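Local coordinates for protein metallopeptidase containing co-catalytic metalloactive site (Shewanella denitrificans OS217, PDB 3B2Y) that probably acts as a zinc-dependent metallocarboxypeptidase of the peptidase M14 family, with nickel bound at its metal site in this crystal, at residues A[80-85]-A[253-257]. Residues are numbered along the deposited sequence; the frame is centred on the assembly and turned at random.
Sequences AAGPWG and FDRRV
Phe253 turns the edge of its ring toward the face of Trp84, an offset edge-to-face pair: the phenyl and five-membered-ring centroids lie 5.8 Å apart, with planes at 75°. CZ of Phe253 leads, 3.8 Å from Trp84 CD1, which sits at the phenyl edge near the ring plane; the carbonyl carbon of Ala80 lies at this edge too. Arg256 NH1 is also in the phenyl plane, at its edge. Phe253 CD1 lies over one face of the Arg256 guanidinium, 3.3 Å above its plane and offset toward the rim.

These groups join the N-terminal turns of helices 81-92 and 253-271 in the mixed alpha/beta fold of the M14 peptidases. The first helix follows the metal ligands His76 and Glu79. The short segments cross at -57° with axes 8.9 Å apart. Ala81, whose CB points toward helix 253-271, meets Arg256 CB at 3.5 Å; Gly85 and Val257 form the nearest CA pair.

With CG anti to the backbone N (chi1 -174°), the Phe253 ring reaches across to the backbone at Ala81, where CE1 is 3.6 Å from N. That N-H is bonded to Glu171 OE2, while Glu171 OE1 forms a salt bridge with Arg256 NE, so one carboxylate ties both helix starts together. Arg256 also makes a cation-pi contact with Trp13 and donates from NH1 to Glu251 O; Trp84 NE1 is satisfied by Ser22 O.

Val257 packs beside Trp84 and Gly85: CG2 lies against Trp84 CB, and CG1 is 3.8 Å from Trp84 O.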
ATOM      1  N   ALA A  80      -5.663  -4.010   7.513  1.00 31.02           N
ATOM      2  CA  ALA A  80      -6.429  -4.771   6.510  1.00 31.02           C
ATOM      3  C   ALA A  80      -7.201  -3.917   5.484  1.00 32.58           C
ATOM      4  O   ALA A  80      -7.514  -4.384   4.354  1.00 34.18           O
ATOM      5  CB  ALA A  80      -7.369  -5.794   7.209  1.00 33.08           C
ATOM      6  N   ALA A  81      -7.464  -2.656   5.819  1.00 31.42           N
ATOM      7  CA  ALA A  81      -8.115  -1.741   4.886  1.00 30.34           C
ATOM      8  C   ALA A  81      -7.320  -1.451   3.628  1.00 33.58           C
ATOM      9  O   ALA A  81      -7.878  -1.026   2.602  1.00 33.42           O
ATOM     10  CB  ALA A  81      -8.490  -0.361   5.584  1.00 31.09           C
ATOM     11  N   GLY A  82      -6.007  -1.642   3.692  1.00 34.06           N
ATOM     12  CA  GLY A  82      -5.192  -1.492   2.493  1.00 31.37           C
ATOM     13  C   GLY A  82      -5.515  -2.510   1.385  1.00 33.74           C
ATOM     14  O   GLY A  82      -5.938  -2.145   0.295  1.00 33.25           O
ATOM     15  N   PRO A  83      -5.280  -3.799   1.649  1.00 30.47           N
ATOM     16  CA  PRO A  83      -5.513  -4.785   0.602  1.00 31.63           C
ATOM     17  C   PRO A  83      -6.990  -4.794   0.161  1.00 29.74           C
ATOM     18  O   PRO A  83      -7.266  -4.845  -1.042  1.00 28.89           O
ATOM     19  CB  PRO A  83      -5.076  -6.091   1.247  1.00 31.41           C
ATOM     20  CG  PRO A  83      -4.169  -5.655   2.316  1.00 33.80           C
ATOM     21  CD  PRO A  83      -4.751  -4.432   2.859  1.00 31.12           C
ATOM     22  N   TRP A  84      -7.939  -4.652   1.104  1.00 30.28           N
ATOM     23  CA  TRP A  84      -9.356  -4.563   0.698  1.00 29.50           C
ATOM     24  C   TRP A  84      -9.658  -3.237  -0.063  1.00 25.96           C
ATOM     25  O   TRP A  84     -10.495  -3.229  -0.963  1.00 25.42           O
ATOM     26  CB  TRP A  84     -10.341  -4.762   1.867  1.00 29.45           C
ATOM     27  CG  TRP A  84     -10.307  -6.132   2.460  1.00 31.43           C
ATOM     28  CD1 TRP A  84      -9.696  -6.490   3.581  1.00 33.08           C
ATOM     29  CD2 TRP A  84     -10.917  -7.301   1.925  1.00 26.41           C
ATOM     30  NE1 TRP A  84      -9.882  -7.826   3.832  1.00 28.47           N
ATOM     31  CE2 TRP A  84     -10.646  -8.353   2.823  1.00 31.96           C
ATOM     32  CE3 TRP A  84     -11.672  -7.569   0.769  1.00 30.68           C
ATOM     33  CZ2 TRP A  84     -11.036  -9.644   2.568  1.00 29.14           C
ATOM     34  CZ3 TRP A  84     -12.103  -8.860   0.533  1.00 30.62           C
ATOM     35  CH2 TRP A  84     -11.817  -9.882   1.454  1.00 31.48           C
ATOM     36  N   GLY A  85      -8.961  -2.154   0.322  1.00 28.69           N
ATOM     37  CA  GLY A  85      -8.995  -0.863  -0.386  1.00 29.21           C
ATOM     38  C   GLY A  85      -8.576  -1.033  -1.829  1.00 29.41           C
ATOM     39  O   GLY A  85      -9.230  -0.506  -2.750  1.00 29.15           O
ATOM     40  N   PHE A 253     -14.448   0.470   9.227  1.00 31.88           N
ATOM     41  CA  PHE A 253     -13.654  -0.295   8.300  1.00 32.27           C
ATOM     42  C   PHE A 253     -14.006   0.039   6.875  1.00 28.74           C
ATOM     43  O   PHE A 253     -13.140   0.287   6.073  1.00 30.24           O
ATOM     44  CB  PHE A 253     -13.824  -1.808   8.543  1.00 31.28           C
ATOM     45  CG  PHE A 253     -12.912  -2.650   7.705  1.00 30.48           C
ATOM     46  CD1 PHE A 253     -11.556  -2.705   7.977  1.00 30.72           C
ATOM     47  CD2 PHE A 253     -13.390  -3.310   6.582  1.00 35.75           C
ATOM     48  CE1 PHE A 253     -10.707  -3.454   7.195  1.00 33.29           C
ATOM     49  CE2 PHE A 253     -12.535  -4.066   5.784  1.00 32.26           C
ATOM     50  CZ  PHE A 253     -11.204  -4.128   6.076  1.00 32.10           C
ATOM     51  N   ASP A 254     -15.291   0.047   6.564  1.00 32.80           N
ATOM     52  CA  ASP A 254     -15.693   0.294   5.178  1.00 35.21           C
ATOM     53  C   ASP A 254     -15.363   1.723   4.711  1.00 30.85           C
ATOM     54  O   ASP A 254     -15.006   1.937   3.553  1.00 30.77           O
ATOM     55  CB  ASP A 254     -17.153  -0.113   4.965  1.00 34.66           C
ATOM     56  CG  ASP A 254     -17.326  -1.659   4.845  1.00 46.34           C
ATOM     57  OD1 ASP A 254     -16.344  -2.370   4.470  1.00 49.17           O
ATOM     58  OD2 ASP A 254     -18.446  -2.160   5.135  1.00 52.93           O
ATOM     59  N   ARG A 255     -15.404   2.679   5.621  1.00 28.99           N
ATOM     60  CA  ARG A 255     -14.899   4.008   5.312  1.00 30.04           C
ATOM     61  C   ARG A 255     -13.381   4.007   5.060  1.00 27.99           C
ATOM     62  O   ARG A 255     -12.863   4.819   4.283  1.00 25.86           O
ATOM     63  CB  ARG A 255     -15.211   4.961   6.467  1.00 31.45           C
ATOM     64  CG  ARG A 255     -15.227   6.412   6.096  1.00 37.57           C
ATOM     65  CD  ARG A 255     -16.036   7.248   7.092  1.00 39.65           C
ATOM     66  NE  ARG A 255     -15.983   8.659   6.718  1.00 43.95           N
ATOM     67  CZ  ARG A 255     -16.700   9.206   5.740  1.00 48.59           C
ATOM     68  NH1 ARG A 255     -17.548   8.480   5.019  1.00 54.83           N
ATOM     69  NH2 ARG A 255     -16.563  10.497   5.473  1.00 49.41           N
ATOM     70  N   ARG A 256     -12.651   3.142   5.753  1.00 29.63           N
ATOM     71  CA  ARG A 256     -11.203   3.070   5.535  1.00 28.49           C
ATOM     72  C   ARG A 256     -10.903   2.467   4.195  1.00 24.29           C
ATOM     73  O   ARG A 256     -10.019   2.947   3.524  1.00 28.59           O
ATOM     74  CB  ARG A 256     -10.500   2.249   6.629  1.00 30.90           C
ATOM     75  CG  ARG A 256     -10.285   3.058   7.948  1.00 29.97           C
ATOM     76  CD  ARG A 256     -10.566   2.209   9.171  1.00 33.23           C
ATOM     77  NE  ARG A 256      -9.742   1.017   9.179  1.00 28.91           N
ATOM     78  CZ  ARG A 256      -9.958  -0.036   9.964  1.00 33.61           C
ATOM     79  NH1 ARG A 256     -10.940  -0.017  10.841  1.00 33.59           N
ATOM     80  NH2 ARG A 256      -9.238  -1.127   9.845  1.00 32.29           N
ATOM     81  N   VAL A 257     -11.731   1.516   3.794  1.00 26.84           N
ATOM     82  CA  VAL A 257     -11.629   0.867   2.488  1.00 28.11           C
ATOM     83  C   VAL A 257     -11.855   1.903   1.424  1.00 28.17           C
ATOM     84  O   VAL A 257     -11.043   2.019   0.497  1.00 29.58           O
ATOM     85  CB  VAL A 257     -12.635  -0.301   2.371  1.00 26.87           C
ATOM     86  CG1 VAL A 257     -12.701  -0.805   0.940  1.00 29.01           C
ATOM     87  CG2 VAL A 257     -12.233  -1.455   3.355  1.00 28.27           C
TER